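PDB 1T3Q: quinoline 2-oxidoreductase small subunit from Pseudomonas putida, which carries two [2Fe-2S] clusters and probably relays electrons from the molybdenum centre of the large subunit toward FAD during quinoline hydroxylation. Local coordinates for residues A[52-57]-A[138-142]; A[95-99]-A[114-119]. All coordinates share one frame. Numbering follows the deposited sequence.

Interaction 1 (A[52-57]-A[138-142]); sequences VCGSCT and SGNLC. With FES (Fe2/s2 (inorganic) cluster), chain H; FES (Fe2/s2 (inorganic) cluster), chain G.
A buried loop-to-loop contact joins the cluster-binding loop ahead of strand 57-60 to the segment between helices 130-136 and 148-154. Neither segment is regular; the register pairs Cys53 with Leu141 (CA atoms 5.1 Å apart) and Gly54 with Asn140 (4.7 Å). One nearly linear hydrogen bond spans them, Leu141 N to Cys53 O (2.9 Å, 177°), and a water oxygen lies within hydrogen-bonding distance of both Cys53 O (3.0 Å) and Leu141 O (2.7 Å). Cys53 SG binds FE1 and Cys56 SG binds FE2 of the chain H cluster (each 2.3 Å), with Cys48 and Cys68 completing a plant-type ferredoxin site; Cys142 SG binds FE2 of the chain G cluster at 2.4 Å, so the contact bridges the two cluster domains. Gly54 (phi/psi 81/2) opens a type I turn to Thr57; a CB there would clash with Gly139 O and jam against Cys53 O, which alone calls for glycine. Leu141, chi1 m and chi2 t, places CD1 4.1 Å from Cys53 CB and 4.2 Å from Val52 CG1.

Interaction 2 (A[95-99]-A[114-119]); sequences LQDSF and MLATAR
Helices 94-101 and 111-124 meet through apolar side chains, their local axes 11.5 Å apart at 124°; the nearest CA atoms, those of Leu95 and Leu115, are 7.8 Å apart. Both backbones are alpha-helical, as Phe99 N to Leu95 O (3.0 Å) and Ala118 N to Met114 O (2.9 Å) attest. Leu115 is the main bump: with chi1 m and chi2 t it enters the hollow between Leu95 and Phe99, one helical turn apart. Its CD2 lies 3.7 Å from Leu95 CG and 3.9 Å from the Phe99 ring centroid, 11° off the normal, a CH-pi contact over the face. Met114 CB sits at the ring edge, 4.0 Å from Phe99 CE2. In return Leu95 (chi1 t, chi2 p) sets CD2 in the recess left by the small Ala118, 4.0 Å from its CB, and 3.8 Å from Arg119 CG. Ile150 touches Phe99 and Met114, and Ile154 touches Ala118, adding helix 148-154 to the core. The arrangement belongs to the helical [2Fe-2S] domain of molybdenum hydroxylases.

How the interactions relate
From the N terminus, the chain lays down strands 10-16 and 19-25 and helix 31-39, passes through 52-57, and completes the sheet with strands 57-60, 63-66 and 79-81 before the helices. There interaction 2 closes a short loop of 14 residues, before the chain reaches 138-142 and interaction 1 closes one of 80 residues, with interaction 2 nested inside it. The two touch directly: Asn140 OD1 and Thr117 OG1 are 2.7 Å apart, a probable hydrogen bond, Met114 CE lies 3.8 Å from Cys142 CB, and Ala116 CB packs 3.4 Å from Thr57 O. Helix 111-124 thus touches both loops of interaction 1, and the outer closure ties the plant-type ferredoxin (beta-grasp) part to the helical part.

Interaction 1 (A[52-57]-A[138-142])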
ATOM      1  N   VAL A  52      -6.191 -28.647 -15.314  1.00 16.56           N
ATOM      2  CA  VAL A  52      -7.600 -28.966 -15.120  1.00 17.63           C
ATOM      3  C   VAL A  52      -8.593 -27.811 -14.939  1.00 17.76           C
ATOM      4  O   VAL A  52      -9.636 -27.787 -15.597  1.00 17.96           O
ATOM      5  CB  VAL A  52      -7.788 -29.928 -13.909  1.00 16.35           C
ATOM      6  CG1 VAL A  52      -9.267 -30.271 -13.740  1.00 18.08           C
ATOM      7  CG2 VAL A  52      -6.967 -31.203 -14.110  1.00 18.46           C
ATOM      8  N   CYS A  53      -8.282 -26.856 -14.068  1.00 15.95           N
ATOM      9  CA  CYS A  53      -9.236 -25.784 -13.790  1.00 16.90           C
ATOM     10  C   CYS A  53      -9.486 -24.762 -14.887  1.00 16.10           C
ATOM     11  O   CYS A  53     -10.584 -24.212 -14.975  1.00 16.53           O
ATOM     12  CB  CYS A  53      -8.864 -25.066 -12.495  1.00 17.10           C
ATOM     13  SG  CYS A  53      -7.489 -23.956 -12.603  1.00 16.76           S
ATOM     14  N   GLY A  54      -8.477 -24.500 -15.711  1.00 14.56           N
ATOM     15  CA  GLY A  54      -8.649 -23.547 -16.797  1.00 13.95           C
ATOM     16  C   GLY A  54      -8.516 -22.085 -16.419  1.00 14.42           C
ATOM     17  O   GLY A  54      -8.658 -21.213 -17.274  1.00 13.07           O
ATOM     18  N   SER A  55      -8.226 -21.797 -15.153  1.00 14.63           N
ATOM     19  CA  SER A  55      -8.101 -20.410 -14.708  1.00 13.22           C
ATOM     20  C   SER A  55      -6.953 -19.635 -15.354  1.00 13.10           C
ATOM     21  O   SER A  55      -6.980 -18.406 -15.382  1.00 14.20           O
ATOM     22  CB  SER A  55      -7.930 -20.346 -13.185  1.00 16.34           C
ATOM     23  OG  SER A  55      -6.628 -20.762 -12.815  1.00 23.49           O
ATOM     24  N   CYS A  56      -5.948 -20.353 -15.854  1.00 14.85           N
ATOM     25  CA  CYS A  56      -4.772 -19.742 -16.478  1.00 13.87           C
ATOM     26  C   CYS A  56      -4.889 -19.730 -17.994  1.00 15.51           C
ATOM     27  O   CYS A  56      -3.913 -19.450 -18.689  1.00 14.08           O
ATOM     28  CB  CYS A  56      -3.515 -20.544 -16.137  1.00 13.92           C
ATOM     29  SG  CYS A  56      -3.531 -22.159 -16.949  1.00 15.03           S
ATOM     30  N   THR A  57      -6.070 -20.046 -18.504  1.00 15.53           N
ATOM     31  CA  THR A  57      -6.271 -20.090 -19.947  1.00 16.74           C
ATOM     32  C   THR A  57      -6.061 -18.738 -20.613  1.00 17.66           C
ATOM     33  O   THR A  57      -6.646 -17.733 -20.202  1.00 18.32           O
ATOM     34  CB  THR A  57      -7.687 -20.611 -20.285  1.00 16.15           C
ATOM     35  OG1 THR A  57      -7.871 -21.905 -19.692  1.00 16.24           O
ATOM     36  CG2 THR A  57      -7.869 -20.734 -21.807  1.00 14.95           C
ATOM     37  N   SER A 138     -16.793 -26.553 -20.827  1.00 18.92           N
ATOM     38  CA  SER A 138     -16.668 -27.617 -19.827  1.00 20.45           C
ATOM     39  C   SER A 138     -15.263 -27.790 -19.259  1.00 20.94           C
ATOM     40  O   SER A 138     -15.068 -28.529 -18.291  1.00 23.57           O
ATOM     41  CB  SER A 138     -17.161 -28.958 -20.396  1.00 21.07           C
ATOM     42  OG  SER A 138     -16.301 -29.460 -21.401  1.00 23.52           O
ATOM     43  N   GLY A 139     -14.290 -27.112 -19.859  1.00 20.06           N
ATOM     44  CA  GLY A 139     -12.920 -27.194 -19.387  1.00 18.71           C
ATOM     45  C   GLY A 139     -12.534 -26.022 -18.499  1.00 18.44           C
ATOM     46  O   GLY A 139     -11.367 -25.869 -18.133  1.00 19.45           O
ATOM     47  N   ASN A 140     -13.507 -25.179 -18.163  1.00 17.15           N
ATOM     48  CA  ASN A 140     -13.260 -24.030 -17.296  1.00 16.54           C
ATOM     49  C   ASN A 140     -14.113 -24.180 -16.040  1.00 17.70           C
ATOM     50  O   ASN A 140     -15.343 -24.171 -16.107  1.00 18.37           O
ATOM     51  CB  ASN A 140     -13.608 -22.718 -18.005  1.00 15.03           C
ATOM     52  CG  ASN A 140     -12.586 -22.335 -19.063  1.00 18.15           C
ATOM     53  OD1 ASN A 140     -12.634 -22.815 -20.197  1.00 17.71           O
ATOM     54  ND2 ASN A 140     -11.650 -21.473 -18.690  1.00 16.49           N
ATOM     55  N   LEU A 141     -13.455 -24.319 -14.896  1.00 15.21           N
ATOM     56  CA  LEU A 141     -14.168 -24.500 -13.640  1.00 16.63           C
ATOM     57  C   LEU A 141     -14.496 -23.214 -12.900  1.00 15.17           C
ATOM     58  O   LEU A 141     -13.684 -22.290 -12.829  1.00 16.22           O
ATOM     59  CB  LEU A 141     -13.360 -25.418 -12.716  1.00 15.49           C
ATOM     60  CG  LEU A 141     -12.958 -26.762 -13.334  1.00 16.55           C
ATOM     61  CD1 LEU A 141     -12.090 -27.547 -12.354  1.00 15.22           C
ATOM     62  CD2 LEU A 141     -14.196 -27.543 -13.705  1.00 16.56           C
ATOM     63  N   CYS A 142     -15.706 -23.169 -12.351  1.00 16.77           N
ATOM     64  CA  CYS A 142     -16.170 -22.034 -11.566  1.00 15.28           C
ATOM     65  C   CYS A 142     -16.831 -22.642 -10.334  1.00 13.68           C
ATOM     66  O   CYS A 142     -17.673 -23.530 -10.451  1.00 12.54           O
ATOM     67  CB  CYS A 142     -17.196 -21.205 -12.338  1.00 15.41           C
ATOM     68  SG  CYS A 142     -17.865 -19.826 -11.382  1.00 17.89           S
TER
HETATM   69 FE1  FES H4908      -5.479 -24.724 -13.511  1.00 16.10          FE
HETATM   70 FE2  FES H4908      -3.680 -23.893 -15.378  1.00 17.11          FE
HETATM   71  S1  FES H4908      -5.336 -25.194 -15.767  1.00 18.31           S
HETATM   72  S2  FES H4908      -3.818 -23.276 -13.173  1.00 17.31           S
HETATM   73 FE1  FES G4907     -15.577 -17.518  -8.379  1.00 14.91          FE
HETATM   74 FE2  FES G4907     -15.957 -18.408 -10.908  1.00 16.31          FE
HETATM   75  S1  FES G4907     -16.608 -16.463 -10.151  1.00 15.32           S
HETATM   76  S2  FES G4907     -14.776 -19.352  -9.280  1.00 18.56           S
HETATM   77  O   HOH W   1     -11.246 -21.633 -13.658  1.00 14.76           O

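Interaction 2 (A[95-99]-A[114-119])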
ATOM      1  N   LEU A  95     -18.364  -8.566 -24.711  1.00 17.34           N
ATOM      2  CA  LEU A  95     -18.322  -9.800 -23.927  1.00 18.56           C
ATOM      3  C   LEU A  95     -18.237  -9.513 -22.430  1.00 17.09           C
ATOM      4  O   LEU A  95     -19.001 -10.072 -21.647  1.00 18.38           O
ATOM      5  CB  LEU A  95     -17.132 -10.666 -24.354  1.00 18.11           C
ATOM      6  CG  LEU A  95     -16.999 -12.018 -23.643  1.00 19.69           C
ATOM      7  CD1 LEU A  95     -18.283 -12.821 -23.806  1.00 16.81           C
ATOM      8  CD2 LEU A  95     -15.804 -12.781 -24.213  1.00 18.86           C
ATOM      9  N   GLN A  96     -17.308  -8.642 -22.042  1.00 18.89           N
ATOM     10  CA  GLN A  96     -17.126  -8.279 -20.637  1.00 18.50           C
ATOM     11  C   GLN A  96     -18.388  -7.644 -20.077  1.00 18.88           C
ATOM     12  O   GLN A  96     -18.860  -8.012 -19.000  1.00 16.13           O
ATOM     13  CB  GLN A  96     -15.956  -7.305 -20.482  1.00 17.10           C
ATOM     14  CG  GLN A  96     -14.609  -7.888 -20.874  1.00 19.84           C
ATOM     15  CD  GLN A  96     -13.523  -6.835 -20.920  1.00 20.20           C
ATOM     16  OE1 GLN A  96     -13.641  -5.843 -21.643  1.00 19.08           O
ATOM     17  NE2 GLN A  96     -12.456  -7.042 -20.151  1.00 16.83           N
ATOM     18  N   ASP A  97     -18.937  -6.685 -20.814  1.00 17.42           N
ATOM     19  CA  ASP A  97     -20.148  -6.012 -20.374  1.00 18.43           C
ATOM     20  C   ASP A  97     -21.286  -7.006 -20.197  1.00 17.39           C
ATOM     21  O   ASP A  97     -22.102  -6.872 -19.280  1.00 17.29           O
ATOM     22  CB  ASP A  97     -20.549  -4.925 -21.372  1.00 20.81           C
ATOM     23  CG  ASP A  97     -21.858  -4.263 -21.006  1.00 24.95           C
ATOM     24  OD1 ASP A  97     -22.896  -4.612 -21.610  1.00 28.60           O
ATOM     25  OD2 ASP A  97     -21.849  -3.406 -20.103  1.00 26.92           O
ATOM     26  N   SER A  98     -21.337  -8.010 -21.069  1.00 15.46           N
ATOM     27  CA  SER A  98     -22.373  -9.025 -20.981  1.00 15.98           C
ATOM     28  C   SER A  98     -22.203  -9.844 -19.698  1.00 16.16           C
ATOM     29  O   SER A  98     -23.181 -10.151 -19.014  1.00 15.48           O
ATOM     30  CB  SER A  98     -22.316  -9.947 -22.192  1.00 14.50           C
ATOM     31  OG  SER A  98     -23.411 -10.838 -22.180  1.00 15.93           O
ATOM     32  N   PHE A  99     -20.965 -10.211 -19.382  1.00 16.20           N
ATOM     33  CA  PHE A  99     -20.698 -10.971 -18.157  1.00 16.87           C
ATOM     34  C   PHE A  99     -21.254 -10.194 -16.960  1.00 17.58           C
ATOM     35  O   PHE A  99     -21.866 -10.770 -16.056  1.00 16.60           O
ATOM     36  CB  PHE A  99     -19.184 -11.172 -17.968  1.00 16.13           C
ATOM     37  CG  PHE A  99     -18.676 -12.494 -18.470  1.00 17.01           C
ATOM     38  CD1 PHE A  99     -18.866 -12.877 -19.799  1.00 16.50           C
ATOM     39  CD2 PHE A  99     -18.003 -13.361 -17.614  1.00 15.93           C
ATOM     40  CE1 PHE A  99     -18.394 -14.099 -20.264  1.00 17.43           C
ATOM     41  CE2 PHE A  99     -17.524 -14.592 -18.072  1.00 16.32           C
ATOM     42  CZ  PHE A  99     -17.719 -14.962 -19.399  1.00 18.41           C
ATOM     43  N   MET A 114     -12.367 -17.898 -18.311  1.00 15.11           N
ATOM     44  CA  MET A 114     -13.677 -18.004 -18.944  1.00 13.70           C
ATOM     45  C   MET A 114     -13.709 -17.161 -20.216  1.00 15.36           C
ATOM     46  O   MET A 114     -14.147 -17.625 -21.265  1.00 16.10           O
ATOM     47  CB  MET A 114     -14.776 -17.503 -17.999  1.00 15.13           C
ATOM     48  CG  MET A 114     -15.097 -18.429 -16.841  1.00 13.10           C
ATOM     49  SD  MET A 114     -15.814 -19.968 -17.402  1.00 17.81           S
ATOM     50  CE  MET A 114     -15.726 -20.942 -15.852  1.00 17.01           C
ATOM     51  N   LEU A 115     -13.241 -15.922 -20.109  1.00 14.10           N
ATOM     52  CA  LEU A 115     -13.224 -15.000 -21.241  1.00 16.51           C
ATOM     53  C   LEU A 115     -12.383 -15.502 -22.414  1.00 17.65           C
ATOM     54  O   LEU A 115     -12.776 -15.353 -23.580  1.00 16.01           O
ATOM     55  CB  LEU A 115     -12.726 -13.622 -20.787  1.00 15.14           C
ATOM     56  CG  LEU A 115     -13.661 -12.860 -19.836  1.00 15.97           C
ATOM     57  CD1 LEU A 115     -12.938 -11.665 -19.237  1.00 15.21           C
ATOM     58  CD2 LEU A 115     -14.907 -12.413 -20.588  1.00 15.49           C
ATOM     59  N   ALA A 116     -11.233 -16.099 -22.108  1.00 15.88           N
ATOM     60  CA  ALA A 116     -10.349 -16.624 -23.143  1.00 16.52           C
ATOM     61  C   ALA A 116     -11.077 -17.703 -23.946  1.00 17.44           C
ATOM     62  O   ALA A 116     -11.130 -17.653 -25.179  1.00 15.99           O
ATOM     63  CB  ALA A 116      -9.070 -17.201 -22.506  1.00 13.87           C
ATOM     64  N   THR A 117     -11.655 -18.673 -23.250  1.00 17.59           N
ATOM     65  CA  THR A 117     -12.366 -19.744 -23.931  1.00 16.90           C
ATOM     66  C   THR A 117     -13.579 -19.193 -24.684  1.00 18.09           C
ATOM     67  O   THR A 117     -13.834 -19.582 -25.825  1.00 17.04           O
ATOM     68  CB  THR A 117     -12.824 -20.837 -22.942  1.00 17.04           C
ATOM     69  OG1 THR A 117     -11.678 -21.389 -22.280  1.00 15.58           O
ATOM     70  CG2 THR A 117     -13.545 -21.960 -23.682  1.00 16.67           C
ATOM     71  N   ALA A 118     -14.312 -18.278 -24.057  1.00 18.31           N
ATOM     72  CA  ALA A 118     -15.493 -17.704 -24.702  1.00 18.82           C
ATOM     73  C   ALA A 118     -15.123 -16.980 -25.999  1.00 20.44           C
ATOM     74  O   ALA A 118     -15.822 -17.110 -27.010  1.00 19.99           O
ATOM     75  CB  ALA A 118     -16.200 -16.752 -23.755  1.00 16.78           C
ATOM     76  N   ARG A 119     -14.029 -16.224 -25.977  1.00 20.60           N
ATOM     77  CA  ARG A 119     -13.603 -15.505 -27.176  1.00 23.63           C
ATOM     78  C   ARG A 119     -13.343 -16.492 -28.304  1.00 23.94           C
ATOM     79  O   ARG A 119     -13.757 -16.276 -29.443  1.00 22.70           O
ATOM     80  CB  ARG A 119     -12.331 -14.696 -26.911  1.00 25.83           C
ATOM     81  CG  ARG A 119     -12.499 -13.507 -25.988  1.00 29.37           C
ATOM     82  CD  ARG A 119     -11.245 -12.648 -26.030  1.00 32.21           C
ATOM     83  NE  ARG A 119     -11.058 -12.065 -27.357  1.00 35.29           N
ATOM     84  CZ  ARG A 119      -9.897 -11.632 -27.837  1.00 36.67           C
ATOM     85  NH1 ARG A 119      -9.841 -11.116 -29.055  1.00 37.52           N
ATOM     86  NH2 ARG A 119      -8.791 -11.725 -27.109  1.00 36.26           N
TER